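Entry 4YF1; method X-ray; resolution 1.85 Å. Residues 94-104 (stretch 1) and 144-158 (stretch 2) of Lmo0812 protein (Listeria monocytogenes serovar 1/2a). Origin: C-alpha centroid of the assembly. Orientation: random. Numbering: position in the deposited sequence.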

ATOM      1  N   SER A  94     -11.041 -14.994  21.133  1.00 27.15           N
ATOM      2  CA  SER A  94     -12.066 -14.032  21.579  1.00 26.04           C
ATOM      3  C   SER A  94     -11.521 -12.588  21.470  1.00 23.67           C
ATOM      4  O   SER A  94     -10.286 -12.370  21.406  1.00 22.41           O
ATOM      5  CB  SER A  94     -12.473 -14.309  23.022  1.00 27.12           C
ATOM      6  OG  SER A  94     -11.449 -13.918  23.929  1.00 26.30           O
ATOM      7  N   TRP A  95     -12.424 -11.620  21.443  1.00 22.32           N
ATOM      8  CA  TRP A  95     -12.065 -10.205  21.348  1.00 20.84           C
ATOM      9  C   TRP A  95     -11.149  -9.817  22.487  1.00 20.96           C
ATOM     10  O   TRP A  95     -10.061  -9.257  22.259  1.00 20.02           O
ATOM     11  CB  TRP A  95     -13.327  -9.329  21.358  1.00 20.78           C
ATOM     12  CG  TRP A  95     -13.141  -7.817  21.019  1.00 19.41           C
ATOM     13  CD1 TRP A  95     -13.346  -7.209  19.797  1.00 19.22           C
ATOM     14  CD2 TRP A  95     -12.812  -6.772  21.929  1.00 18.87           C
ATOM     15  NE1 TRP A  95     -13.196  -5.854  19.913  1.00 19.13           N
ATOM     16  CE2 TRP A  95     -12.835  -5.560  21.203  1.00 18.96           C
ATOM     17  CE3 TRP A  95     -12.472  -6.740  23.286  1.00 18.83           C
ATOM     18  CZ2 TRP A  95     -12.526  -4.325  21.800  1.00 19.25           C
ATOM     19  CZ3 TRP A  95     -12.187  -5.501  23.887  1.00 19.07           C
ATOM     20  CH2 TRP A  95     -12.230  -4.323  23.157  1.00 19.28           C
ATOM     21  N   GLU A  96     -11.521 -10.180  23.709  1.00 22.27           N
ATOM     22  CA  GLU A  96     -10.665  -9.856  24.873  1.00 22.85           C
ATOM     23  C   GLU A  96      -9.219 -10.441  24.742  1.00 22.13           C
ATOM     24  O   GLU A  96      -8.239  -9.783  25.113  1.00 20.16           O
ATOM     25  CB  GLU A  96     -11.307 -10.358  26.137  1.00 25.31           C
ATOM     26  CG  GLU A  96     -12.489  -9.520  26.586  1.00 26.96           C
ATOM     27  CD  GLU A  96     -13.280 -10.225  27.668  1.00 28.82           C
ATOM     28  OE1 GLU A  96     -13.874 -11.277  27.361  1.00 29.27           O
ATOM     29  OE2 GLU A  96     -13.279  -9.748  28.813  1.00 30.48           O
ATOM     30  N   GLU A  97      -9.116 -11.647  24.203  1.00 22.95           N
ATOM     31  CA  GLU A  97      -7.813 -12.287  24.074  1.00 24.33           C
ATOM     32  C   GLU A  97      -7.012 -11.606  22.955  1.00 21.97           C
ATOM     33  O   GLU A  97      -5.826 -11.342  23.122  1.00 22.43           O
ATOM     34  CB  GLU A  97      -7.940 -13.816  23.901  1.00 27.55           C
ATOM     35  CG  GLU A  97      -8.411 -14.502  25.193  1.00 32.07           C
ATOM     36  CD  GLU A  97      -8.516 -16.025  25.116  1.00 37.69           C
ATOM     37  OE1 GLU A  97      -8.043 -16.665  24.142  1.00 39.53           O
ATOM     38  OE2 GLU A  97      -9.103 -16.606  26.062  1.00 45.42           O
ATOM     39  N   ARG A  98      -7.660 -11.331  21.824  1.00 21.32           N
ATOM     40  CA  ARG A  98      -6.980 -10.658  20.687  1.00 21.05           C
ATOM     41  C   ARG A  98      -6.455  -9.304  21.119  1.00 19.86           C
ATOM     42  O   ARG A  98      -5.344  -8.893  20.815  1.00 18.02           O
ATOM     43  CB  ARG A  98      -7.952 -10.492  19.515  1.00 22.23           C
ATOM     44  CG  ARG A  98      -8.325 -11.800  18.835  1.00 24.09           C
ATOM     45  CD  ARG A  98      -9.232 -11.640  17.628  1.00 25.82           C
ATOM     46  NE  ARG A  98     -10.670 -11.552  17.968  1.00 27.16           N
ATOM     47  CZ  ARG A  98     -11.498 -10.540  17.705  1.00 28.93           C
ATOM     48  NH1 ARG A  98     -12.783 -10.645  18.064  1.00 30.24           N
ATOM     49  NH2 ARG A  98     -11.111  -9.441  17.066  1.00 29.69           N
ATOM     50  N   LYS A  99      -7.283  -8.601  21.873  1.00 18.77           N
ATOM     51  CA  LYS A  99      -6.920  -7.286  22.351  1.00 19.15           C
ATOM     52  C   LYS A  99      -5.821  -7.306  23.384  1.00 19.36           C
ATOM     53  O   LYS A  99      -4.901  -6.471  23.324  1.00 19.43           O
ATOM     54  CB  LYS A  99      -8.186  -6.540  22.843  1.00 19.75           C
ATOM     55  CG  LYS A  99      -8.864  -5.788  21.726  1.00 20.72           C
ATOM     56  CD  LYS A  99      -8.937  -6.431  20.353  1.00 21.18           C
ATOM     57  CE  LYS A  99      -9.222  -5.368  19.333  1.00 22.49           C
ATOM     58  NZ  LYS A  99      -9.498  -5.814  17.942  1.00 23.36           N
ATOM     59  N   ALA A 100      -5.845  -8.283  24.283  1.00 19.54           N
ATOM     60  CA  ALA A 100      -4.771  -8.374  25.264  1.00 19.64           C
ATOM     61  C   ALA A 100      -3.427  -8.660  24.539  1.00 19.41           C
ATOM     62  O   ALA A 100      -2.350  -8.166  24.960  1.00 18.87           O
ATOM     63  CB  ALA A 100      -5.063  -9.484  26.255  1.00 20.66           C
ATOM     64  N   HIS A 101      -3.497  -9.464  23.486  1.00 18.93           N
ATOM     65  CA  HIS A 101      -2.276  -9.803  22.764  1.00 19.35           C
ATOM     66  C   HIS A 101      -1.718  -8.570  22.051  1.00 18.27           C
ATOM     67  O   HIS A 101      -0.497  -8.402  21.953  1.00 18.93           O
ATOM     68  CB  HIS A 101      -2.461 -10.969  21.806  1.00 20.36           C
ATOM     69  CG  HIS A 101      -2.761 -12.267  22.486  1.00 21.41           C
ATOM     70  ND1 HIS A 101      -3.458 -13.282  21.870  1.00 23.16           N
ATOM     71  CD2 HIS A 101      -2.552 -12.674  23.755  1.00 22.20           C
ATOM     72  CE1 HIS A 101      -3.614 -14.283  22.713  1.00 23.99           C
ATOM     73  NE2 HIS A 101      -3.089 -13.931  23.870  1.00 24.18           N
ATOM     74  N   THR A 102      -2.597  -7.705  21.568  1.00 17.24           N
ATOM     75  CA  THR A 102      -2.146  -6.453  20.923  1.00 16.81           C
ATOM     76  C   THR A 102      -1.489  -5.491  21.932  1.00 16.71           C
ATOM     77  O   THR A 102      -0.436  -4.858  21.621  1.00 17.20           O
ATOM     78  CB  THR A 102      -3.258  -5.828  20.113  1.00 16.59           C
ATOM     79  OG1 THR A 102      -3.576  -6.721  19.052  1.00 16.46           O
ATOM     80  CG2 THR A 102      -2.870  -4.478  19.527  1.00 16.73           C
ATOM     81  N   ILE A 103      -2.041  -5.402  23.137  1.00 16.08           N
ATOM     82  CA  ILE A 103      -1.443  -4.582  24.202  1.00 16.50           C
ATOM     83  C   ILE A 103      -0.026  -5.079  24.545  1.00 17.19           C
ATOM     84  O   ILE A 103       0.919  -4.249  24.612  1.00 17.66           O
ATOM     85  CB  ILE A 103      -2.347  -4.537  25.451  1.00 16.87           C
ATOM     86  CG1 ILE A 103      -3.617  -3.771  25.087  1.00 17.19           C
ATOM     87  CG2 ILE A 103      -1.636  -3.890  26.643  1.00 17.46           C
ATOM     88  CD1 ILE A 103      -4.753  -3.940  26.103  1.00 18.35           C
ATOM     89  N   GLU A 104       0.153  -6.406  24.658  1.00 17.39           N
ATOM     90  CA  GLU A 104       1.474  -6.958  24.942  1.00 18.15           C
ATOM     91  C   GLU A 104       2.449  -6.605  23.796  1.00 17.67           C
ATOM     92  O   GLU A 104       3.619  -6.274  24.043  1.00 17.29           O
ATOM     93  CB  GLU A 104       1.440  -8.505  25.157  1.00 19.68           C
ATOM     94  CG  GLU A 104       2.844  -9.151  25.342  1.00 21.56           C
ATOM     95  CD  GLU A 104       2.858 -10.691  25.414  1.00 23.36           C
ATOM     96  OE1 GLU A 104       1.796 -11.342  25.234  1.00 25.30           O
ATOM     97  OE2 GLU A 104       3.934 -11.258  25.685  1.00 24.31           O
ATOM     98  N   LYS A 144     -20.242  -1.261  19.928  1.00 32.77           N
ATOM     99  CA  LYS A 144     -20.865  -2.581  19.927  1.00 33.42           C
ATOM    100  C   LYS A 144     -20.251  -3.503  20.987  1.00 31.06           C
ATOM    101  O   LYS A 144     -20.966  -4.337  21.560  1.00 29.26           O
ATOM    102  CB  LYS A 144     -20.831  -3.248  18.533  1.00 34.75           C
ATOM    103  CG  LYS A 144     -21.579  -4.584  18.449  1.00 37.56           C
ATOM    104  CD  LYS A 144     -23.054  -4.448  18.867  1.00 39.63           C
ATOM    105  CE  LYS A 144     -23.810  -5.765  18.873  1.00 42.75           C
ATOM    106  NZ  LYS A 144     -23.814  -6.435  17.544  1.00 44.70           N
ATOM    107  N   ARG A 145     -18.939  -3.371  21.249  1.00 28.70           N
ATOM    108  CA  ARG A 145     -18.307  -4.194  22.282  1.00 28.36           C
ATOM    109  C   ARG A 145     -18.476  -3.555  23.679  1.00 28.10           C
ATOM    110  O   ARG A 145     -17.951  -4.061  24.669  1.00 27.50           O
ATOM    111  CB  ARG A 145     -16.798  -4.354  21.984  1.00 27.86           C
ATOM    112  CG  ARG A 145     -16.295  -5.757  22.221  1.00 29.25           C
ATOM    113  CD  ARG A 145     -16.974  -6.747  21.286  1.00 32.00           C
ATOM    114  NE  ARG A 145     -17.013  -6.224  19.910  1.00 34.21           N
ATOM    115  CZ  ARG A 145     -17.979  -6.454  19.017  1.00 38.89           C
ATOM    116  NH1 ARG A 145     -19.094  -7.148  19.341  1.00 40.93           N
ATOM    117  NH2 ARG A 145     -17.880  -5.896  17.804  1.00 39.92           N
ATOM    118  N   GLY A 146     -19.164  -2.416  23.746  1.00 28.42           N
ATOM    119  CA  GLY A 146     -19.387  -1.739  25.010  1.00 29.03           C
ATOM    120  C   GLY A 146     -18.277  -0.782  25.389  1.00 28.27           C
ATOM    121  O   GLY A 146     -17.099  -0.979  25.039  1.00 26.21           O
ATOM    122  N   TYR A 147     -18.664   0.240  26.144  1.00 29.00           N
ATOM    123  CA  TYR A 147     -17.732   1.272  26.592  1.00 28.67           C
ATOM    124  C   TYR A 147     -16.553   0.788  27.454  1.00 27.75           C
ATOM    125  O   TYR A 147     -15.385   1.175  27.212  1.00 26.56           O
ATOM    126  CB  TYR A 147     -18.519   2.323  27.383  1.00 29.75           C
ATOM    127  CG  TYR A 147     -17.681   3.471  27.909  1.00 29.53           C
ATOM    128  CD1 TYR A 147     -17.462   4.599  27.133  1.00 29.87           C
ATOM    129  CD2 TYR A 147     -17.127   3.430  29.188  1.00 30.12           C
ATOM    130  CE1 TYR A 147     -16.708   5.668  27.606  1.00 30.21           C
ATOM    131  CE2 TYR A 147     -16.370   4.490  29.679  1.00 30.24           C
ATOM    132  CZ  TYR A 147     -16.173   5.614  28.882  1.00 30.51           C
ATOM    133  OH  TYR A 147     -15.432   6.683  29.348  1.00 31.16           O
ATOM    134  N   ASP A 148     -16.848  -0.034  28.457  1.00 27.42           N
ATOM    135  CA  ASP A 148     -15.821  -0.483  29.385  1.00 27.73           C
ATOM    136  C   ASP A 148     -14.658  -1.184  28.665  1.00 25.96           C
ATOM    137  O   ASP A 148     -13.474  -0.844  28.895  1.00 26.13           O
ATOM    138  CB  ASP A 148     -16.403  -1.437  30.421  1.00 28.45           C
ATOM    139  CG  ASP A 148     -17.463  -0.787  31.294  1.00 30.96           C
ATOM    140  OD1 ASP A 148     -17.591   0.443  31.315  1.00 31.93           O
ATOM    141  OD2 ASP A 148     -18.155  -1.543  31.990  1.00 33.28           O
ATOM    142  N   LEU A 149     -15.010  -2.111  27.768  1.00 25.29           N
ATOM    143  CA  LEU A 149     -14.024  -2.883  27.036  1.00 25.42           C
ATOM    144  C   LEU A 149     -13.217  -2.012  26.077  1.00 23.93           C
ATOM    145  O   LEU A 149     -11.981  -2.173  25.979  1.00 24.29           O
ATOM    146  CB  LEU A 149     -14.680  -4.059  26.290  1.00 26.28           C
ATOM    147  CG  LEU A 149     -14.942  -5.328  27.104  1.00 27.03           C
ATOM    148  CD1 LEU A 149     -15.640  -6.365  26.227  1.00 27.97           C
ATOM    149  CD2 LEU A 149     -13.647  -5.910  27.675  1.00 26.42           C
ATOM    150  N   GLN A 150     -13.895  -1.118  25.362  1.00 23.88           N
ATOM    151  CA  GLN A 150     -13.211  -0.179  24.465  1.00 23.99           C
ATOM    152  C   GLN A 150     -12.306   0.771  25.222  1.00 23.90           C
ATOM    153  O   GLN A 150     -11.206   1.100  24.747  1.00 22.60           O
ATOM    154  CB  GLN A 150     -14.183   0.565  23.555  1.00 24.58           C
ATOM    155  CG  GLN A 150     -14.760  -0.330  22.473  1.00 25.36           C
ATOM    156  CD  GLN A 150     -13.773  -0.685  21.376  1.00 25.73           C
ATOM    157  OE1 GLN A 150     -12.594  -0.368  21.462  1.00 27.79           O
ATOM    158  NE2 GLN A 150     -14.240  -1.398  20.370  1.00 25.96           N
ATOM    159  N   LYS A 151     -12.732   1.190  26.404  1.00 24.55           N
ATOM    160  CA  LYS A 151     -11.882   2.017  27.249  1.00 25.28           C
ATOM    161  C   LYS A 151     -10.648   1.272  27.721  1.00 24.30           C
ATOM    162  O   LYS A 151      -9.503   1.794  27.604  1.00 22.46           O
ATOM    163  CB  LYS A 151     -12.652   2.492  28.439  1.00 27.71           C
ATOM    164  CG  LYS A 151     -11.881   3.328  29.446  1.00 29.95           C
ATOM    165  CD  LYS A 151     -12.919   4.018  30.339  1.00 33.22           C
ATOM    166  CE  LYS A 151     -12.315   4.834  31.457  1.00 36.55           C
ATOM    167  NZ  LYS A 151     -11.919   3.985  32.614  1.00 39.35           N
ATOM    168  N   TRP A 152     -10.867   0.036  28.198  1.00 22.91           N
ATOM    169  CA  TRP A 152      -9.774  -0.799  28.679  1.00 22.28           C
ATOM    170  C   TRP A 152      -8.737  -0.987  27.573  1.00 20.76           C
ATOM    171  O   TRP A 152      -7.545  -0.911  27.823  1.00 20.53           O
ATOM    172  CB  TRP A 152     -10.286  -2.160  29.166  1.00 22.57           C
ATOM    173  CG  TRP A 152      -9.230  -3.236  29.231  1.00 22.34           C
ATOM    174  CD1 TRP A 152      -8.306  -3.444  30.219  1.00 22.65           C
ATOM    175  CD2 TRP A 152      -8.989  -4.241  28.238  1.00 21.44           C
ATOM    176  NE1 TRP A 152      -7.516  -4.530  29.896  1.00 21.91           N
ATOM    177  CE2 TRP A 152      -7.918  -5.027  28.687  1.00 21.49           C
ATOM    178  CE3 TRP A 152      -9.587  -4.551  27.013  1.00 21.24           C
ATOM    179  CZ2 TRP A 152      -7.428  -6.099  27.953  1.00 21.61           C
ATOM    180  CZ3 TRP A 152      -9.109  -5.633  26.282  1.00 21.78           C
ATOM    181  CH2 TRP A 152      -8.042  -6.394  26.758  1.00 21.55           C
ATOM    182  N   TYR A 153      -9.217  -1.243  26.365  1.00 20.59           N
ATOM    183  CA  TYR A 153      -8.343  -1.510  25.206  1.00 20.44           C
ATOM    184  C   TYR A 153      -7.483  -0.309  24.790  1.00 20.02           C
ATOM    185  O   TYR A 153      -6.242  -0.403  24.726  1.00 19.30           O
ATOM    186  CB  TYR A 153      -9.214  -2.007  24.041  1.00 21.28           C
ATOM    187  CG  TYR A 153      -8.483  -2.235  22.748  1.00 22.60           C
ATOM    188  CD1 TYR A 153      -7.239  -2.845  22.739  1.00 23.17           C
ATOM    189  CD2 TYR A 153      -9.071  -1.926  21.510  1.00 24.15           C
ATOM    190  CE1 TYR A 153      -6.569  -3.075  21.558  1.00 24.23           C
ATOM    191  CE2 TYR A 153      -8.396  -2.176  20.308  1.00 24.43           C
ATOM    192  CZ  TYR A 153      -7.151  -2.744  20.350  1.00 24.91           C
ATOM    193  OH  TYR A 153      -6.452  -3.056  19.181  1.00 27.18           O
ATOM    194  N   ASN A 154      -8.143   0.819  24.546  1.00 20.21           N
ATOM    195  CA  ASN A 154      -7.470   2.040  24.109  1.00 20.52           C
ATOM    196  C   ASN A 154      -6.550   2.611  25.184  1.00 20.64           C
ATOM    197  O   ASN A 154      -5.394   3.031  24.883  1.00 20.23           O
ATOM    198  CB  ASN A 154      -8.508   3.033  23.589  1.00 20.93           C
ATOM    199  CG  ASN A 154      -9.105   2.587  22.268  1.00 21.09           C
ATOM    200  OD1 ASN A 154     -10.238   2.039  22.184  1.00 20.63           O
ATOM    201  ND2 ASN A 154      -8.341   2.745  21.238  1.00 19.35           N
ATOM    202  N   GLN A 155      -6.984   2.540  26.445  1.00 20.55           N
ATOM    203  CA  GLN A 155      -6.110   2.966  27.547  1.00 20.90           C
ATOM    204  C   GLN A 155      -4.904   2.032  27.622  1.00 20.70           C
ATOM    205  O   GLN A 155      -3.752   2.500  27.867  1.00 20.00           O
ATOM    206  CB  GLN A 155      -6.870   3.041  28.876  1.00 22.03           C
ATOM    207  CG  GLN A 155      -7.716   4.271  28.901  1.00 22.85           C
ATOM    208  CD  GLN A 155      -8.435   4.468  30.221  1.00 24.04           C
ATOM    209  OE1 GLN A 155      -8.516   3.569  31.068  1.00 24.33           O
ATOM    210  NE2 GLN A 155      -8.905   5.649  30.412  1.00 24.88           N
ATOM    211  N   GLY A 156      -5.125   0.736  27.358  1.00 20.08           N
ATOM    212  CA  GLY A 156      -4.015  -0.228  27.335  1.00 19.67           C
ATOM    213  C   GLY A 156      -2.936   0.123  26.282  1.00 19.42           C
ATOM    214  O   GLY A 156      -1.718   0.049  26.573  1.00 18.94           O
ATOM    215  N   ILE A 157      -3.369   0.472  25.070  1.00 19.12           N
ATOM    216  CA  ILE A 157      -2.430   0.869  24.003  1.00 19.46           C
ATOM    217  C   ILE A 157      -1.724   2.147  24.455  1.00 20.09           C
ATOM    218  O   ILE A 157      -0.487   2.218  24.489  1.00 20.19           O
ATOM    219  CB  ILE A 157      -3.136   1.115  22.642  1.00 19.23           C
ATOM    220  CG1 ILE A 157      -3.851  -0.160  22.115  1.00 19.22           C
ATOM    221  CG2 ILE A 157      -2.120   1.614  21.604  1.00 19.54           C
ATOM    222  CD1 ILE A 157      -2.972  -1.378  21.991  1.00 18.98           C
ATOM    223  N   LYS A 158      -2.523   3.149  24.847  1.00 20.58           N
ATOM    224  CA  LYS A 158      -1.963   4.419  25.284  1.00 22.14           C
ATOM    225  C   LYS A 158      -0.934   4.272  26.408  1.00 22.32           C
ATOM    226  O   LYS A 158       0.161   4.871  26.341  1.00 21.40           O
ATOM    227  CB  LYS A 158      -3.057   5.430  25.643  1.00 24.30           C
ATOM    228  CG  LYS A 158      -2.555   6.632  26.420  1.00 27.16           C
ATOM    229  CD  LYS A 158      -3.726   7.466  26.885  1.00 30.48           C
ATOM    230  CE  LYS A 158      -3.386   8.231  28.146  1.00 34.02           C
ATOM    231  NZ  LYS A 158      -3.190   7.311  29.314  1.00 34.76           N
TER
HETATM  232  O   HOH W   1     -15.503  -4.166  18.017  1.00 41.29           O
HETATM  233  O   HOH W   2      -5.612  -5.666  17.927  1.00 42.93           O

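Helices 95-104 and 147-158 run nearly parallel, their axes inclined at 14° and 9.3 Å apart at closest approach. Together the two stretches bury 651 Å², and no direct hydrogen bond crosses between them; packing of rings and aliphatic chains, supplemented by two bridging waters, makes the contact. The backbones draw together along the pairing, from 8.7 Å between the CA atoms of W95 and R145 to 5.5 Å between those of I103 and I157.

S94 caps the first helix, its OG accepting from E97 N at 3.3 Å, and leaves the contact to W95. This tryptophan, with chi1 in t, points toward stretch 2 and has the largest covered area of any residue here. R145 lays its aliphatic portion over one face of the indole, with CG 3.6 Å from the centroid of the W95 five-membered ring. Water 1 joins the same pair, accepting from R145 NH2 at 2.9 Å and, weakly, from W95 NE1 at 3.4 Å. Farther round the indole, W95 CZ3 lies 3.8 Å from L149 CB and 3.9 Å from W152 CZ3, while W95 CH2 reaches Y153 CB at 3.9 Å. The broad ring thus fills the wide end of the interface. E96, largely exposed, adds a smaller contact through its methylene CG, 3.9 Å from L149 CD2.

K99 contributes its aliphatic chain. Its CG sits 3.5 Å from the centroid of the Y153 ring, almost on the ring normal, and its CB lies 3.7 Å from W152 CZ3; NZ is hydrogen-bonded elsewhere in the structure. A100 presents only a methyl group, with CB 4.3 Å from W152 CH2.

T102 combines apolar and polar contacts. Its CG2 packs 4.0 Å from I157 CD1, while water 2 links the two hydroxyls, 2.6 Å from T102 OG1 and 3.0 Å from Y153 OH. The Y153 side chain enters a hole formed by W95, K99, T102 and I103, so its ring is buried while its hydroxyl retains a polar partner.

I103 makes the reciprocal insertion, among W152, Y153, G156 and I157. Its CD1 stands over one face of W152, 4.2 Å from the centroid of the six-membered ring, and its CG1 lies 4.0 Å from I157 CD1. Glycine at G156 leaves room for this knob: an ideal CB there would come within 2.5 Å of I103 CD1, a clash. The missing side chain accommodates the branched isoleucine where the backbones are nearest in the register.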